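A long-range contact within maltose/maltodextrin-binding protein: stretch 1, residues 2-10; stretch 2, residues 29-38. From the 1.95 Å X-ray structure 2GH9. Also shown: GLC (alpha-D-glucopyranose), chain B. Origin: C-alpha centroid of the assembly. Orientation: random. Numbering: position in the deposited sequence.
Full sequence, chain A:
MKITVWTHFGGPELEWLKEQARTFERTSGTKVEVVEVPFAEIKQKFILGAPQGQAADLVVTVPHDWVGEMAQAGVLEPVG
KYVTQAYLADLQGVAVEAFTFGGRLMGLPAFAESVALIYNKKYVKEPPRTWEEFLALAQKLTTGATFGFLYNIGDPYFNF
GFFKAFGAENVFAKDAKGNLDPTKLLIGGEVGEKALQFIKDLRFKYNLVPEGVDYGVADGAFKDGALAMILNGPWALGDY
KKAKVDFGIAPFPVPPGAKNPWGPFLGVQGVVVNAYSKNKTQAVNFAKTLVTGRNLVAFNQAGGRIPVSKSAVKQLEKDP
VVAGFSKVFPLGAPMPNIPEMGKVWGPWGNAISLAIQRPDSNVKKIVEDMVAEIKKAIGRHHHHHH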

# COMPACT_ATOMS: atom_id res chain seq x y z
N LYS A 2 12.83 27.92 -4.93
CA LYS A 2 13.09 26.46 -4.77
C LYS A 2 12.02 25.80 -3.90
O LYS A 2 11.77 26.24 -2.78
CB LYS A 2 14.47 26.21 -4.15
CG LYS A 2 14.79 24.71 -3.91
CD LYS A 2 16.18 24.49 -3.28
CE LYS A 2 17.20 23.87 -4.25
NZ LYS A 2 18.48 23.49 -3.54
N ILE A 3 11.40 24.75 -4.40
CA ILE A 3 10.51 23.94 -3.56
C ILE A 3 11.15 22.58 -3.31
O ILE A 3 11.96 22.13 -4.10
CB ILE A 3 9.12 23.76 -4.17
CG1 ILE A 3 9.20 23.26 -5.62
CG2 ILE A 3 8.32 25.07 -4.06
CD1 ILE A 3 7.93 22.71 -6.14
N THR A 4 10.79 21.94 -2.20
CA THR A 4 11.32 20.62 -1.87
C THR A 4 10.20 19.58 -1.83
O THR A 4 9.06 19.87 -1.43
CB THR A 4 12.12 20.61 -0.56
OG1 THR A 4 11.24 20.82 0.55
CG2 THR A 4 13.19 21.73 -0.58
N VAL A 5 10.54 18.38 -2.31
CA VAL A 5 9.64 17.23 -2.37
C VAL A 5 10.23 16.11 -1.53
O VAL A 5 11.36 15.72 -1.76
CB VAL A 5 9.48 16.71 -3.82
CG1 VAL A 5 8.51 15.50 -3.90
CG2 VAL A 5 9.02 17.83 -4.72
N TRP A 6 9.48 15.63 -0.55
CA TRP A 6 9.81 14.36 0.12
C TRP A 6 9.18 13.21 -0.64
O TRP A 6 8.00 13.29 -1.01
CB TRP A 6 9.30 14.36 1.55
CG TRP A 6 10.12 15.17 2.47
CD1 TRP A 6 11.33 15.76 2.20
CD2 TRP A 6 9.82 15.48 3.82
NE1 TRP A 6 11.78 16.44 3.30
CE2 TRP A 6 10.88 16.27 4.32
CE3 TRP A 6 8.74 15.18 4.67
CZ2 TRP A 6 10.90 16.75 5.63
CZ3 TRP A 6 8.76 15.65 5.97
CH2 TRP A 6 9.84 16.44 6.44
N THR A 7 9.97 12.17 -0.89
CA THR A 7 9.45 10.96 -1.56
C THR A 7 10.02 9.67 -0.98
O THR A 7 11.16 9.63 -0.55
CB THR A 7 9.75 10.99 -3.09
OG1 THR A 7 9.08 9.91 -3.73
CG2 THR A 7 11.24 10.90 -3.37
N HIS A 8 9.21 8.62 -1.01
CA HIS A 8 9.63 7.26 -0.63
C HIS A 8 9.94 6.39 -1.85
O HIS A 8 10.21 5.18 -1.75
CB HIS A 8 8.58 6.56 0.24
CG HIS A 8 7.19 6.54 -0.33
ND1 HIS A 8 6.72 5.51 -1.12
CD2 HIS A 8 6.15 7.39 -0.17
CE1 HIS A 8 5.46 5.75 -1.44
NE2 HIS A 8 5.08 6.87 -0.86
N PHE A 9 9.93 7.02 -3.02
CA PHE A 9 10.19 6.32 -4.25
C PHE A 9 11.68 5.97 -4.37
O PHE A 9 12.56 6.71 -3.90
CB PHE A 9 9.79 7.16 -5.48
CG PHE A 9 8.33 7.48 -5.58
CD1 PHE A 9 7.38 6.87 -4.77
CD2 PHE A 9 7.90 8.42 -6.50
CE1 PHE A 9 6.05 7.18 -4.88
CE2 PHE A 9 6.57 8.74 -6.62
CZ PHE A 9 5.64 8.10 -5.82
N GLY A 10 11.95 4.85 -5.02
CA GLY A 10 13.29 4.49 -5.44
C GLY A 10 13.24 3.99 -6.85
O GLY A 10 12.17 3.95 -7.48
N GLY A 29 11.19 27.80 -14.19
CA GLY A 29 12.28 28.50 -13.50
C GLY A 29 12.44 28.19 -12.02
O GLY A 29 13.40 28.63 -11.38
N THR A 30 11.49 27.44 -11.45
CA THR A 30 11.56 27.07 -10.03
C THR A 30 12.33 25.78 -9.87
O THR A 30 11.96 24.76 -10.49
CB THR A 30 10.16 26.89 -9.43
OG1 THR A 30 9.37 28.05 -9.70
CG2 THR A 30 10.23 26.66 -7.92
N LYS A 31 13.39 25.83 -9.07
CA LYS A 31 14.19 24.65 -8.73
C LYS A 31 13.38 23.70 -7.84
O LYS A 31 12.72 24.13 -6.90
CB LYS A 31 15.50 25.06 -8.04
CG LYS A 31 16.58 25.53 -9.05
CD LYS A 31 17.79 26.25 -8.39
CE LYS A 31 18.86 25.27 -7.87
NZ LYS A 31 19.98 26.00 -7.16
N VAL A 32 13.41 22.41 -8.17
CA VAL A 32 12.75 21.38 -7.36
C VAL A 32 13.79 20.41 -6.80
O VAL A 32 14.52 19.77 -7.57
CB VAL A 32 11.72 20.58 -8.18
CG1 VAL A 32 11.03 19.53 -7.28
CG2 VAL A 32 10.69 21.52 -8.79
N GLU A 33 13.87 20.34 -5.47
CA GLU A 33 14.76 19.39 -4.82
C GLU A 33 13.98 18.13 -4.38
O GLU A 33 13.06 18.21 -3.58
CB GLU A 33 15.54 20.01 -3.63
CG GLU A 33 16.86 19.23 -3.32
CD GLU A 33 17.46 19.49 -1.95
OE1 GLU A 33 17.43 20.66 -1.47
OE2 GLU A 33 17.99 18.53 -1.32
N VAL A 34 14.35 16.98 -4.95
CA VAL A 34 13.74 15.71 -4.57
C VAL A 34 14.56 15.10 -3.41
O VAL A 34 15.76 14.87 -3.54
CB VAL A 34 13.65 14.79 -5.80
CG1 VAL A 34 13.02 13.41 -5.43
CG2 VAL A 34 12.84 15.49 -6.91
N VAL A 35 13.92 14.91 -2.27
CA VAL A 35 14.56 14.40 -1.06
C VAL A 35 13.94 13.04 -0.74
O VAL A 35 12.72 12.92 -0.58
CB VAL A 35 14.44 15.42 0.12
CG1 VAL A 35 14.99 14.86 1.42
CG2 VAL A 35 15.17 16.73 -0.22
N GLU A 36 14.79 12.01 -0.70
CA GLU A 36 14.38 10.67 -0.30
C GLU A 36 14.23 10.56 1.21
O GLU A 36 15.02 11.13 1.98
CB GLU A 36 15.37 9.63 -0.81
CG GLU A 36 15.38 9.49 -2.32
CD GLU A 36 16.69 8.91 -2.85
OE1 GLU A 36 16.82 7.67 -2.94
OE2 GLU A 36 17.58 9.72 -3.20
N VAL A 37 13.18 9.86 1.61
CA VAL A 37 12.80 9.65 3.01
C VAL A 37 12.22 8.24 3.03
O VAL A 37 11.39 7.91 2.17
CB VAL A 37 11.68 10.58 3.49
CG1 VAL A 37 11.48 10.43 5.04
CG2 VAL A 37 11.89 12.05 3.04
N PRO A 38 12.66 7.40 4.00
CA PRO A 38 12.00 6.08 4.09
C PRO A 38 10.50 6.23 4.40
O PRO A 38 10.09 7.09 5.22
CB PRO A 38 12.73 5.40 5.25
CG PRO A 38 13.95 6.22 5.52
CD PRO A 38 13.68 7.59 5.06
C1 GLC B . 8.36 1.70 -0.52
C2 GLC B . 7.19 1.88 -1.50
C3 GLC B . 5.89 1.92 -0.73
C4 GLC B . 5.74 0.63 0.10
C5 GLC B . 6.92 0.46 1.07
C6 GLC B . 6.88 -0.90 1.78
O1 GLC B . 8.49 2.89 0.24
O2 GLC B . 7.38 3.06 -2.30
O3 GLC B . 4.76 2.09 -1.60
O4 GLC B . 4.60 0.76 0.94
O5 GLC B . 8.15 0.57 0.34
O6 GLC B . 8.02 -1.10 2.64
O HOH W 1 18.27 23.95 -0.77

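Two parallel β-strands, residues 3-7 and 32-36, lie side by side in one sheet, zipped together by six backbone hydrogen bonds and backed by side-chain packing on both faces. Their N-to-C directions differ by 23°, and the register runs without a break from Ile3 beside Val32 to Thr7 beside Glu36. In stretch 1 the odd residues do the bonding, each reaching two residues of the partner stretch that straddle its neighbour, as parallel pairing requires. Ile3 N donates to Lys31 O (2.9 Å) and Ile3 O accepts from Glu33 N (3.0 Å); Val5 N donates to Glu33 O (2.8 Å) and Val5 O accepts from Val35 N (2.7 Å); Thr7 N donates to Val35 O (2.9 Å) and Thr7 O accepts from Val37 N (3.0 Å). CA-H...O contacts supplement this ladder, among them Trp6 CA to Val35 O at 3.3 Å.

The face carrying Ile3, Val5, Thr7, Val32, Val34 and Glu36 is aliphatic over the part formed by Ile3, Val5, Val32 and Val34: Val5 CG2 meets Val32 CG1 at 3.7 Å, and Thr7 CG2 meets Val34 CG1 at 3.7 Å. On the face with Thr4, Trp6, Glu33 and Val35, the indole edge lies against Val35 (Trp6 CD1 to Val35 CB, 3.8 Å). Val37 CG2 sits over one face of the Trp6 indole, 3.9 Å from the centroid of the Trp6 five-membered ring and 24° off its normal, a CH-π contact.

At the exposed start, Lys2 NZ and Glu33 OE1 form a long salt bridge (3.7 Å). Water 1 spans the same pair, accepting from Lys2 NZ at 2.8 Å and donating weakly to Glu33 OE1 at 3.5 Å. Beyond the other end of the ladder, the His8 side chain starts out sideways to stretch 2, and its ring reaches the sugar, where His8 ND1 hydrogen-bonds GLC O2 at 2.8 Å.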